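Local coordinates for taurocyamine kinase (Schistosoma mansoni, PDB 4WOD), which reversibly transfers phosphate from ATP to the guanidino compound taurocyamine, giving the phosphagen N-phosphotaurocyamine, with magnesium as cofactor, at residues G567-L579 / V582-Q594. The protein carries 4 engineered substitutions. Residues are numbered along the deposited sequence; the frame is centred on the assembly and turned at random.
Sequences GRGIFHNNSKTFL and VCEEDHMRIISMQ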
loop_
_atom_site.group_PDB
_atom_site.type_symbol
_atom_site.label_atom_id
_atom_site.label_comp_id
_atom_site.label_asym_id
_atom_site.label_seq_id
_atom_site.Cartn_x
_atom_site.Cartn_y
_atom_site.Cartn_z
ATOM N N GLY A 567 17.231 10.425 3.011
ATOM C CA GLY A 567 18.446 10.021 2.325
ATOM C C GLY A 567 18.323 9.745 0.833
ATOM O O GLY A 567 19.295 9.289 0.214
ATOM N N ARG A 568 17.145 10.003 0.255
ATOM C CA ARG A 568 16.931 9.844 -1.181
ATOM C C ARG A 568 17.014 11.180 -1.918
ATOM O O ARG A 568 16.663 12.218 -1.365
ATOM C CB ARG A 568 15.565 9.222 -1.492
ATOM C CG ARG A 568 15.437 7.715 -1.253
ATOM C CD ARG A 568 15.311 7.400 0.221
ATOM N NE ARG A 568 14.754 6.067 0.440
ATOM C CZ ARG A 568 14.137 5.688 1.554
ATOM N NH1 ARG A 568 13.971 6.556 2.557
ATOM N NH2 ARG A 568 13.667 4.453 1.654
ATOM N N GLY A 569 17.443 11.147 -3.180
ATOM C CA GLY A 569 17.498 12.371 -3.960
ATOM C C GLY A 569 17.943 12.143 -5.389
ATOM O O GLY A 569 18.334 11.041 -5.765
ATOM N N ILE A 570 17.861 13.204 -6.185
ATOM C CA ILE A 570 18.271 13.182 -7.571
ATOM C C ILE A 570 19.270 14.308 -7.802
ATOM O O ILE A 570 19.028 15.444 -7.398
ATOM C CB ILE A 570 17.065 13.348 -8.532
ATOM C CG1 ILE A 570 16.035 12.232 -8.303
ATOM C CG2 ILE A 570 17.539 13.357 -10.002
ATOM C CD1 ILE A 570 14.756 12.419 -9.094
ATOM N N PHE A 571 20.380 13.974 -8.460
ATOM C CA PHE A 571 21.390 14.941 -8.898
ATOM C C PHE A 571 21.391 14.994 -10.426
ATOM O O PHE A 571 21.241 13.973 -11.083
ATOM C CB PHE A 571 22.783 14.540 -8.382
ATOM C CG PHE A 571 23.923 15.363 -8.951
ATOM C CD1 PHE A 571 24.326 16.529 -8.328
ATOM C CD2 PHE A 571 24.609 14.942 -10.089
ATOM C CE1 PHE A 571 25.374 17.292 -8.841
ATOM C CE2 PHE A 571 25.672 15.694 -10.613
ATOM C CZ PHE A 571 26.050 16.868 -9.984
ATOM N N HIS A 572 21.543 16.180 -11.001
ATOM C CA HIS A 572 21.920 16.231 -12.403
ATOM C C HIS A 572 22.628 17.531 -12.740
ATOM O O HIS A 572 22.555 18.508 -11.993
ATOM C CB HIS A 572 20.707 16.011 -13.332
ATOM C CG HIS A 572 19.617 17.036 -13.210
ATOM N ND1 HIS A 572 19.816 18.382 -13.449
ATOM C CD2 HIS A 572 18.299 16.897 -12.922
ATOM C CE1 HIS A 572 18.674 19.029 -13.286
ATOM N NE2 HIS A 572 17.738 18.151 -12.969
ATOM N N ASN A 573 23.322 17.525 -13.872
ATOM C CA ASN A 573 23.965 18.736 -14.352
ATOM C C ASN A 573 22.911 19.621 -15.024
ATOM O O ASN A 573 21.738 19.228 -15.158
ATOM C CB ASN A 573 25.129 18.409 -15.307
ATOM C CG ASN A 573 24.714 17.571 -16.521
ATOM O OD1 ASN A 573 23.552 17.206 -16.684
ATOM N ND2 ASN A 573 25.685 17.279 -17.390
ATOM N N ASN A 574 23.299 20.830 -15.405
ATOM C CA ASN A 574 22.314 21.749 -15.946
ATOM C C ASN A 574 21.655 21.247 -17.220
ATOM O O ASN A 574 20.434 21.401 -17.399
ATOM C CB ASN A 574 22.944 23.114 -16.206
ATOM C CG ASN A 574 21.903 24.166 -16.529
ATOM O OD1 ASN A 574 21.623 24.442 -17.694
ATOM N ND2 ASN A 574 21.304 24.740 -15.489
ATOM N N SER A 575 22.462 20.649 -18.100
ATOM C CA SER A 575 22.000 20.101 -19.373
ATOM C C SER A 575 21.151 18.843 -19.246
ATOM O O SER A 575 20.586 18.379 -20.239
ATOM C CB SER A 575 23.198 19.771 -20.270
ATOM O OG SER A 575 23.918 20.941 -20.586
ATOM N N LYS A 576 21.112 18.274 -18.039
ATOM C CA LYS A 576 20.398 17.024 -17.764
ATOM C C LYS A 576 20.917 15.856 -18.602
ATOM O O LYS A 576 20.150 14.981 -19.009
ATOM C CB LYS A 576 18.888 17.206 -17.975
ATOM C CG LYS A 576 18.290 18.208 -17.019
ATOM C CD LYS A 576 16.884 18.615 -17.410
ATOM C CE LYS A 576 16.579 20.021 -16.883
ATOM N NZ LYS A 576 15.148 20.408 -17.018
ATOM N N THR A 577 22.232 15.833 -18.809
ATOM C CA THR A 577 22.897 14.793 -19.575
ATOM C C THR A 577 23.754 13.911 -18.682
ATOM O O THR A 577 24.304 12.910 -19.128
ATOM C CB THR A 577 23.783 15.373 -20.676
ATOM O OG1 THR A 577 24.792 16.201 -20.091
ATOM C CG2 THR A 577 22.945 16.184 -21.649
ATOM N N PHE A 578 23.841 14.285 -17.416
ATOM C CA PHE A 578 24.504 13.469 -16.413
ATOM C C PHE A 578 23.661 13.545 -15.143
ATOM O O PHE A 578 23.382 14.630 -14.646
ATOM C CB PHE A 578 25.950 13.947 -16.161
ATOM C CG PHE A 578 26.680 13.114 -15.147
ATOM C CD1 PHE A 578 27.186 11.872 -15.494
ATOM C CD2 PHE A 578 26.832 13.563 -13.840
ATOM C CE1 PHE A 578 27.853 11.082 -14.550
ATOM C CE2 PHE A 578 27.502 12.778 -12.890
ATOM C CZ PHE A 578 27.997 11.541 -13.248
ATOM N N LEU A 579 23.217 12.391 -14.652
ATOM C CA LEU A 579 22.289 12.354 -13.523
ATOM C C LEU A 579 22.675 11.221 -12.587
ATOM O O LEU A 579 23.244 10.235 -13.033
ATOM C CB LEU A 579 20.844 12.151 -13.994
ATOM C CG LEU A 579 20.378 12.884 -15.264
ATOM C CD1 LEU A 579 20.616 11.977 -16.455
ATOM C CD2 LEU A 579 18.912 13.297 -15.161
ATOM N N VAL A 582 20.040 8.763 -5.974
ATOM C CA VAL A 582 20.694 8.392 -4.724
ATOM C C VAL A 582 19.774 7.506 -3.887
ATOM O O VAL A 582 18.648 7.892 -3.556
ATOM C CB VAL A 582 21.118 9.636 -3.928
ATOM C CG1 VAL A 582 21.755 9.236 -2.608
ATOM C CG2 VAL A 582 22.104 10.471 -4.752
ATOM N N CYS A 583 20.253 6.296 -3.606
ATOM C CA CYS A 583 19.603 5.384 -2.674
ATOM C C CYS A 583 18.185 4.942 -3.062
ATOM O O CYS A 583 17.286 4.891 -2.203
ATOM C CB CYS A 583 19.557 6.012 -1.278
ATOM S SG CYS A 583 19.312 4.786 0.027
ATOM N N GLU A 584 17.976 4.606 -4.328
ATOM C CA GLU A 584 16.723 3.963 -4.734
ATOM C C GLU A 584 16.811 2.450 -4.475
ATOM O O GLU A 584 16.518 1.986 -3.362
ATOM C CB GLU A 584 16.396 4.239 -6.202
ATOM C CG GLU A 584 15.030 3.723 -6.593
ATOM C CD GLU A 584 14.595 4.189 -7.967
ATOM O OE1 GLU A 584 13.478 4.747 -8.067
ATOM O OE2 GLU A 584 15.366 3.996 -8.939
ATOM N N GLU A 585 17.222 1.680 -5.479
ATOM C CA GLU A 585 17.453 0.246 -5.254
ATOM C C GLU A 585 18.908 -0.018 -4.900
ATOM O O GLU A 585 19.214 -0.835 -4.028
ATOM C CB GLU A 585 17.073 -0.583 -6.474
ATOM C CG GLU A 585 17.260 -2.081 -6.266
ATOM C CD GLU A 585 16.834 -2.888 -7.474
ATOM O OE1 GLU A 585 15.620 -2.920 -7.761
ATOM O OE2 GLU A 585 17.705 -3.485 -8.141
ATOM N N ASP A 586 19.803 0.675 -5.596
ATOM C CA ASP A 586 21.218 0.629 -5.289
ATOM C C ASP A 586 21.576 1.956 -4.661
ATOM O O ASP A 586 20.833 2.951 -4.844
ATOM C CB ASP A 586 22.055 0.386 -6.556
ATOM C CG ASP A 586 21.999 -1.055 -7.034
ATOM O OD1 ASP A 586 22.173 -1.965 -6.193
ATOM O OD2 ASP A 586 21.796 -1.277 -8.244
ATOM N N HIS A 587 22.714 1.991 -3.958
ATOM C CA HIS A 587 23.169 3.227 -3.341
ATOM C C HIS A 587 23.212 4.337 -4.384
ATOM O O HIS A 587 22.869 5.472 -4.092
ATOM C CB HIS A 587 24.541 3.062 -2.695
ATOM C CG HIS A 587 24.527 2.173 -1.486
ATOM N ND1 HIS A 587 25.638 1.481 -1.055
ATOM C CD2 HIS A 587 23.523 1.836 -0.645
ATOM C CE1 HIS A 587 25.324 0.760 0.008
ATOM N NE2 HIS A 587 24.047 0.965 0.283
ATOM N N MET A 588 23.641 3.986 -5.586
ATOM C CA MET A 588 23.627 4.929 -6.713
ATOM C C MET A 588 23.279 4.278 -8.037
ATOM O O MET A 588 23.670 3.140 -8.312
ATOM C CB MET A 588 24.982 5.616 -6.866
ATOM C CG MET A 588 25.355 6.600 -5.800
ATOM S SD MET A 588 27.025 7.233 -6.199
ATOM C CE MET A 588 28.045 5.823 -5.833
ATOM N N ARG A 589 22.551 5.015 -8.870
ATOM C CA ARG A 589 22.449 4.697 -10.282
ATOM C C ARG A 589 23.065 5.924 -10.945
ATOM O O ARG A 589 22.591 7.032 -10.724
ATOM C CB ARG A 589 20.990 4.439 -10.727
ATOM C CG ARG A 589 20.849 4.070 -12.208
ATOM C CD ARG A 589 19.448 3.542 -12.637
ATOM N NE ARG A 589 18.352 3.949 -11.748
ATOM C CZ ARG A 589 17.353 4.759 -12.103
ATOM N NH1 ARG A 589 17.306 5.275 -13.324
ATOM N NH2 ARG A 589 16.402 5.070 -11.233
ATOM N N ILE A 590 24.171 5.732 -11.663
ATOM C CA ILE A 590 24.872 6.837 -12.318
ATOM C C ILE A 590 24.588 6.783 -13.819
ATOM O O ILE A 590 24.837 5.770 -14.461
ATOM C CB ILE A 590 26.395 6.786 -12.066
ATOM C CG1 ILE A 590 26.688 6.721 -10.561
ATOM C CG2 ILE A 590 27.114 8.000 -12.716
ATOM C CD1 ILE A 590 28.148 6.383 -10.251
ATOM N N ILE A 591 24.089 7.887 -14.369
ATOM C CA ILE A 591 23.466 7.878 -15.695
ATOM C C ILE A 591 24.029 8.950 -16.607
ATOM O O ILE A 591 24.155 10.090 -16.200
ATOM C CB ILE A 591 21.930 8.115 -15.587
ATOM C CG1 ILE A 591 21.265 7.057 -14.701
ATOM C CG2 ILE A 591 21.257 8.147 -16.960
ATOM C CD1 ILE A 591 20.097 7.627 -13.907
ATOM N N SER A 592 24.356 8.584 -17.840
ATOM C CA SER A 592 24.710 9.587 -18.844
ATOM C C SER A 592 23.743 9.435 -20.001
ATOM O O SER A 592 23.435 8.320 -20.390
ATOM C CB SER A 592 26.156 9.425 -19.312
ATOM O OG SER A 592 26.500 10.447 -20.247
ATOM N N MET A 593 23.260 10.544 -20.551
ATOM C CA MET A 593 22.362 10.453 -21.685
ATOM C C MET A 593 22.292 11.757 -22.470
ATOM O O MET A 593 22.655 12.813 -21.962
ATOM C CB MET A 593 20.956 10.068 -21.217
ATOM C CG MET A 593 20.317 11.147 -20.359
ATOM S SD MET A 593 18.591 10.845 -19.936
ATOM C CE MET A 593 18.667 9.341 -18.991
ATOM N N GLN A 594 21.815 11.671 -23.710
ATOM C CA GLN A 594 21.589 12.864 -24.535
ATOM C C GLN A 594 20.768 12.523 -25.768
ATOM O O GLN A 594 20.609 11.351 -26.115
ATOM C CB GLN A 594 22.916 13.499 -24.964
ATOM C CG GLN A 594 23.645 12.735 -26.055
ATOM C CD GLN A 594 25.102 13.128 -26.156
ATOM O OE1 GLN A 594 25.778 13.300 -25.143
ATOM N NE2 GLN A 594 25.596 13.278 -27.384
HETATM O O HOH W 1 14.281 4.375 -2.046
#
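T577 O is gripped by two donors. It accepts from M593 N at 3.0 Å, with the donor 38° out of the carbonyl plane, and from R605 NE on helix 599-614. Next along the ladder, L579 and I591 form an antiparallel hydrogen-bonded pair. I591 N reaches L579 O at 2.8 Å, and L579 N returns a bond to I591 O. At the other end, V582 N gives a straight bond of 2.9 Å to G569 O; the return bond from G569 N to V582 O is weak.

Side chains meet on both faces of the sheet. F578 has CG anti to its backbone N (chi1 -179°), which lays the ring alongside I590, its CE1 3.7 Å from I590 CG2. L606 of helix 599-614 also touches I590. On the other face, L579 CD1 touches I591 CG2 at 3.9 Å and also meets M593 CG, the L579 and M593 chains crossing at about a right angle. A water bridges R568 NE and C583 O, while R568 NH2 bonds to R562 O.

N573 OD1 takes T577 N on a lone pair at 2.9 Å and F578 N from above the carbonyl plane. Both bonds tie the start of the type I turn N573-K576 to the following strand. R589, predicted to bind ATP, pairs through NH2 with E584 OE2 at 2.7 Å. This is the antiparallel meander of the second C-terminal catalytic domain in this duplicated kinase, whose sheet carries the predicted nucleotide-binding arginines R484 and R589.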